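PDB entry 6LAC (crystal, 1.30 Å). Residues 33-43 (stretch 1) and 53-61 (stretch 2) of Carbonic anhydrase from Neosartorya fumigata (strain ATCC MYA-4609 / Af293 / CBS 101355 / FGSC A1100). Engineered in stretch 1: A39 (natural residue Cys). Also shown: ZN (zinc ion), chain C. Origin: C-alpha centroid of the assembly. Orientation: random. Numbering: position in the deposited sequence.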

ATOM      1  N   GLY A  33      -6.444  -1.306  -0.267  1.00  9.28           N
ATOM      2  CA  GLY A  33      -6.910  -0.076  -0.892  1.00  9.74           C
ATOM      3  C   GLY A  33      -6.072   0.208  -2.119  1.00  9.82           C
ATOM      4  O   GLY A  33      -5.102  -0.481  -2.478  1.00  9.62           O
ATOM      5  N   CYS A  34      -6.450   1.273  -2.805  1.00 10.19           N
ATOM      6  CA  CYS A  34      -5.810   1.707  -4.077  1.00  9.10           C
ATOM      7  C   CYS A  34      -4.827   2.855  -3.860  1.00  8.43           C
ATOM      8  O   CYS A  34      -5.066   3.808  -3.109  1.00  8.95           O
ATOM      9  CB  CYS A  34      -6.853   2.140  -5.080  1.00  9.40           C
ATOM     10  SG  CYS A  34      -6.130   2.639  -6.672  1.00  9.75           S
ATOM     11  N   SER A  35      -3.697   2.735  -4.546  1.00  8.76           N
ATOM     12  CA  SER A  35      -2.624   3.750  -4.509  1.00  9.20           C
ATOM     13  C   SER A  35      -3.086   5.166  -4.871  1.00  8.84           C
ATOM     14  O   SER A  35      -2.442   6.100  -4.355  1.00  9.61           O
ATOM     15  CB  SER A  35      -1.532   3.325  -5.410  1.00  9.75           C
ATOM     16  OG  SER A  35      -0.959   2.087  -4.980  1.00 10.51           O
ATOM     17  N   ASP A  36      -4.102   5.346  -5.725  1.00  9.59           N
ATOM     18  CA  ASP A  36      -4.509   6.747  -6.078  1.00 10.19           C
ATOM     19  C   ASP A  36      -5.729   7.174  -5.284  1.00 10.33           C
ATOM     20  O   ASP A  36      -6.323   8.208  -5.626  1.00 11.65           O
ATOM     21  CB  ASP A  36      -4.650   6.952  -7.587  1.00 10.01           C
ATOM     22  CG  ASP A  36      -5.814   6.205  -8.214  1.00 10.18           C
ATOM     23  OD1 ASP A  36      -6.736   5.756  -7.477  1.00 10.89           O
ATOM     24  OD2 ASP A  36      -5.888   6.105  -9.437  1.00 12.93           O
ATOM     25  N   SER A  37      -6.056   6.560  -4.152  1.00  9.67           N
ATOM     26  CA  SER A  37      -7.264   6.958  -3.391  1.00 10.37           C
ATOM     27  C   SER A  37      -7.135   8.455  -3.078  1.00 10.72           C
ATOM     28  O   SER A  37      -8.119   9.181  -3.195  1.00 12.27           O
ATOM     29  CB  SER A  37      -7.438   6.079  -2.218  1.00 10.15           C
ATOM     30  OG  SER A  37      -8.607   6.409  -1.496  1.00 11.48           O
ATOM     31  N   GLY A  38      -5.990   8.930  -2.607  1.00 11.23           N
ATOM     32  CA  GLY A  38      -5.678  10.387  -2.631  1.00 12.00           C
ATOM     33  C   GLY A  38      -6.555  11.199  -1.711  1.00 14.04           C
ATOM     34  O   GLY A  38      -6.729  12.434  -2.018  1.00 14.64           O
ATOM     35  N   ALA A  39      -7.066  10.677  -0.621  1.00 13.60           N
ATOM     36  CA  ALA A  39      -7.990  11.451   0.237  1.00 14.21           C
ATOM     37  C   ALA A  39      -7.987  10.870   1.664  1.00 15.48           C
ATOM     38  O   ALA A  39      -6.887  10.653   2.190  1.00 16.91           O
ATOM     39  CB  ALA A  39      -9.356  11.471  -0.416  1.00 16.01           C
ATOM     40  N   ASP A  40      -9.148  10.695   2.276  1.00 14.63           N
ATOM     41  CA  ASP A  40      -9.235  10.318   3.707  1.00 16.40           C
ATOM     42  C   ASP A  40      -9.957   8.984   3.833  1.00 15.47           C
ATOM     43  O   ASP A  40     -10.793   8.809   4.736  1.00 14.95           O
ATOM     44  CB  ASP A  40      -9.925  11.436   4.507  1.00 20.75           C
ATOM     45  CG  ASP A  40      -9.255  12.778   4.392  1.00 28.09           C
ATOM     46  OD1 ASP A  40      -8.015  12.811   4.308  1.00 34.97           O
ATOM     47  OD2 ASP A  40      -9.976  13.766   4.444  1.00 34.10           O
ATOM     48  N   GLU A  41      -9.677   8.010   2.963  1.00 13.83           N
ATOM     49  CA  GLU A  41     -10.355   6.704   2.981  1.00 12.67           C
ATOM     50  C   GLU A  41     -10.330   6.018   4.336  1.00 13.51           C
ATOM     51  O   GLU A  41     -11.370   5.520   4.779  1.00 13.25           O
ATOM     52  CB  GLU A  41      -9.660   5.831   1.951  1.00 12.42           C
ATOM     53  CG  GLU A  41     -10.149   4.404   1.869  1.00 12.40           C
ATOM     54  CD  GLU A  41      -9.323   3.680   0.837  1.00 11.50           C
ATOM     55  OE1 GLU A  41      -8.754   2.621   1.172  1.00 11.93           O
ATOM     56  OE2 GLU A  41      -9.332   4.120  -0.307  1.00 13.01           O
ATOM     57  N   LEU A  42      -9.224   6.032   5.053  1.00 13.18           N
ATOM     58  CA  LEU A  42      -9.173   5.290   6.333  1.00 13.59           C
ATOM     59  C   LEU A  42     -10.024   5.966   7.415  1.00 14.96           C
ATOM     60  O   LEU A  42     -10.379   5.263   8.380  1.00 15.57           O
ATOM     61  CB  LEU A  42      -7.731   5.117   6.808  1.00 14.72           C
ATOM     62  CG  LEU A  42      -6.781   4.388   5.852  1.00 15.12           C
ATOM     63  CD1 LEU A  42      -5.404   4.204   6.461  1.00 15.97           C
ATOM     64  CD2 LEU A  42      -7.327   3.050   5.403  1.00 15.82           C
ATOM     65  N   GLU A  43     -10.392   7.220   7.262  1.00 16.12           N
ATOM     66  CA  GLU A  43     -11.323   7.864   8.216  1.00 18.10           C
ATOM     67  C   GLU A  43     -12.712   7.266   8.041  1.00 18.15           C
ATOM     68  O   GLU A  43     -13.544   7.422   8.974  1.00 20.28           O
ATOM     69  CB  GLU A  43     -11.270   9.389   8.061  1.00 19.74           C
ATOM     70  CG  GLU A  43     -10.102   9.950   8.827  1.00 26.99           C
ATOM     71  CD  GLU A  43     -10.373   9.807  10.318  1.00 31.87           C
ATOM     72  OE1 GLU A  43      -9.457   9.376  11.043  1.00 40.37           O
ATOM     73  OE2 GLU A  43     -11.547  10.070  10.747  1.00 39.54           O
ATOM     74  N   PHE A  53      -3.783  -3.024   9.107  1.00 10.85           N
ATOM     75  CA  PHE A  53      -2.597  -3.560   8.438  1.00  9.45           C
ATOM     76  C   PHE A  53      -2.893  -3.315   6.964  1.00  9.54           C
ATOM     77  O   PHE A  53      -3.764  -3.960   6.386  1.00 10.01           O
ATOM     78  CB  PHE A  53      -2.422  -5.032   8.829  1.00 10.54           C
ATOM     79  CG  PHE A  53      -1.209  -5.644   8.201  1.00 10.23           C
ATOM     80  CD1 PHE A  53       0.040  -5.368   8.710  1.00 10.78           C
ATOM     81  CD2 PHE A  53      -1.329  -6.495   7.120  1.00 11.12           C
ATOM     82  CE1 PHE A  53       1.153  -5.908   8.094  1.00 11.27           C
ATOM     83  CE2 PHE A  53      -0.190  -7.009   6.497  1.00 12.45           C
ATOM     84  CZ  PHE A  53       1.035  -6.707   6.999  1.00 12.33           C
ATOM     85  N   GLU A  54      -2.216  -2.326   6.382  1.00 10.07           N
ATOM     86  CA  GLU A  54      -2.671  -1.723   5.116  1.00  9.82           C
ATOM     87  C   GLU A  54      -1.816  -2.219   3.959  1.00 10.02           C
ATOM     88  O   GLU A  54      -0.577  -1.984   3.999  1.00 11.37           O
ATOM     89  CB  GLU A  54      -2.624  -0.217   5.294  1.00 10.39           C
ATOM     90  CG  GLU A  54      -3.141   0.557   4.102  1.00 11.23           C
ATOM     91  CD  GLU A  54      -3.137   2.074   4.293  1.00 11.29           C
ATOM     92  OE1 GLU A  54      -2.461   2.533   5.220  1.00 12.56           O
ATOM     93  OE2 GLU A  54      -3.748   2.770   3.454  1.00 12.22           O
ATOM     94  N   TYR A  55      -2.438  -2.748   2.924  1.00  9.69           N
ATOM     95  CA  TYR A  55      -1.763  -3.070   1.661  1.00  9.71           C
ATOM     96  C   TYR A  55      -2.404  -2.173   0.632  1.00  9.20           C
ATOM     97  O   TYR A  55      -3.614  -2.252   0.372  1.00 10.82           O
ATOM     98  CB  TYR A  55      -1.926  -4.555   1.289  1.00 10.96           C
ATOM     99  CG  TYR A  55      -1.177  -4.922   0.028  1.00 11.30           C
ATOM    100  CD1 TYR A  55       0.207  -4.753  -0.022  1.00 14.13           C
ATOM    101  CD2 TYR A  55      -1.806  -5.322  -1.127  1.00 13.98           C
ATOM    102  CE1 TYR A  55       0.955  -4.986  -1.167  1.00 15.34           C
ATOM    103  CE2 TYR A  55      -1.063  -5.571  -2.284  1.00 14.12           C
ATOM    104  CZ  TYR A  55       0.308  -5.380  -2.303  1.00 15.69           C
ATOM    105  OH  TYR A  55       1.104  -5.491  -3.430  1.00 17.93           O
ATOM    106  N   ARG A  56      -1.627  -1.253   0.072  1.00  9.47           N
ATOM    107  CA  ARG A  56      -2.175  -0.256  -0.875  1.00  9.55           C
ATOM    108  C   ARG A  56      -1.477  -0.408  -2.194  1.00  9.64           C
ATOM    109  O   ARG A  56      -0.250  -0.259  -2.263  1.00 10.24           O
ATOM    110  CB  ARG A  56      -2.135   1.143  -0.301  1.00  9.41           C
ATOM    111  CG  ARG A  56      -2.907   2.121  -1.179  1.00  9.50           C
ATOM    112  CD  ARG A  56      -3.197   3.385  -0.403  1.00  9.96           C
ATOM    113  NE  ARG A  56      -4.096   3.207   0.737  1.00 10.59           N
ATOM    114  CZ  ARG A  56      -5.422   3.212   0.718  1.00 10.77           C
ATOM    115  NH1 ARG A  56      -6.093   3.395  -0.392  1.00  9.94           N
ATOM    116  NH2 ARG A  56      -6.063   2.976   1.854  1.00 10.82           N
ATOM    117  N   SER A  57      -2.242  -0.715  -3.239  1.00 10.44           N
ATOM    118  CA  SER A  57      -1.761  -1.278  -4.503  1.00 11.71           C
ATOM    119  C   SER A  57      -2.477  -0.677  -5.674  1.00 10.27           C
ATOM    120  O   SER A  57      -3.535  -0.061  -5.516  1.00  9.87           O
ATOM    121  CB  SER A  57      -2.106  -2.798  -4.482  1.00 13.31           C
ATOM    122  OG  SER A  57      -3.511  -3.070  -4.470  1.00 15.49           O
ATOM    123  N   LEU A  58      -2.029  -1.013  -6.864  1.00 10.66           N
ATOM    124  CA  LEU A  58      -2.724  -0.553  -8.078  1.00 10.49           C
ATOM    125  C   LEU A  58      -4.145  -1.096  -8.102  1.00  9.83           C
ATOM    126  O   LEU A  58      -4.331  -2.314  -8.110  1.00 10.93           O
ATOM    127  CB  LEU A  58      -1.986  -1.037  -9.316  1.00 11.60           C
ATOM    128  CG  LEU A  58      -0.566  -0.521  -9.527  1.00 12.12           C
ATOM    129  CD1 LEU A  58       0.085  -1.250 -10.688  1.00 14.05           C
ATOM    130  CD2 LEU A  58      -0.590   0.985  -9.763  1.00 15.16           C
ATOM    131  N   GLY A  59      -5.115  -0.219  -8.191  1.00  9.26           N
ATOM    132  CA  GLY A  59      -6.517  -0.628  -8.383  1.00 10.50           C
ATOM    133  C   GLY A  59      -7.103  -1.390  -7.212  1.00 10.97           C
ATOM    134  O   GLY A  59      -8.163  -2.000  -7.405  1.00 11.13           O
ATOM    135  N   ASN A  60      -6.509  -1.368  -6.038  1.00 10.05           N
ATOM    136  CA  ASN A  60      -6.978  -2.179  -4.879  1.00  9.42           C
ATOM    137  C   ASN A  60      -7.180  -3.604  -5.348  1.00 11.30           C
ATOM    138  O   ASN A  60      -8.193  -4.267  -4.984  1.00 11.49           O
ATOM    139  CB  ASN A  60      -8.199  -1.602  -4.157  1.00  9.36           C
ATOM    140  CG  ASN A  60      -9.357  -1.182  -5.026  1.00  9.35           C
ATOM    141  OD1 ASN A  60      -9.423  -0.022  -5.450  1.00  9.98           O
ATOM    142  ND2 ASN A  60     -10.343  -2.059  -5.226  1.00  9.70           N
ATOM    143  N   MET A  61      -6.243  -4.131  -6.118  1.00 11.22           N
ATOM    144  CA  MET A  61      -6.262  -5.503  -6.628  1.00 12.02           C
ATOM    145  C   MET A  61      -5.276  -6.383  -5.904  1.00 13.53           C
ATOM    146  O   MET A  61      -4.296  -5.911  -5.339  1.00 14.86           O
ATOM    147  CB  MET A  61      -5.948  -5.544  -8.131  1.00 13.01           C
ATOM    148  CG  MET A  61      -6.921  -4.750  -8.975  1.00 13.43           C
ATOM    149  SD  MET A  61      -6.539  -5.120 -10.690  1.00 18.00           S
ATOM    150  CE  MET A  61      -7.536  -3.852 -11.448  1.00 22.87           C
TER
HETATM  151 ZN    ZN C 201      -7.702   4.087  -7.381  1.00 10.25          ZN

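F53 begins stretch 2 as part of a strand but makes no contact with stretch 1. E54 points toward stretch 1. E54 OE1 lies 3.6 Å from L42 CD1, a contact at van der Waals distance. E54 OE2 accepts hydrogen bonds from R56 NE and R56 NH2, both at 2.8 Å, so the acid holds the guanidinium from within its own strand. Y55 contributes backbone: G33 N donates to Y55 O at 3.1 Å.

R56 is the centre of the contact. It pairs with G33 in a parallel bridge, and R56 CA makes a CA-H...O contact with G33 O at 3.3 Å. The guanidinium lies with one face over G33 CA. A side chain at G33 would have no room, since an ideal CB would sit 2.5 Å from R56 NH1. At the edge of the group, R56 NH1 donates to C34 O at 2.9 Å. R56 NH2 forms a salt bridge with E41 OE1 at 2.8 Å. E41 OE2 in turn accepts a hydrogen bond from S37 OG at 2.7 Å, which ties the turn to the same acid. The arginine thus lies between two carboxylates, E54 and E41.

S57 continues the parallel pairing, opposite C34. S57 N donates to G33 O at 3.0 Å, and S35 N donates to S57 O at 3.0 Å. The CA of C34 also approaches S57 O, at 3.2 Å. The S57 side chain points away, and S57 OG donates to M61 O at 3.1 Å.

L58 also points away and adds little. G59 has a positive phi, and G59 N lies 3.4 Å from C34 SG. C34 SG binds the zinc ion ZN at 2.2 Å, and D36 OD1 binds the same ZN at 1.9 Å. N60 packs against C34, with N60 OD1 3.4 Å from C34 CB. M61 makes no contact with stretch 1.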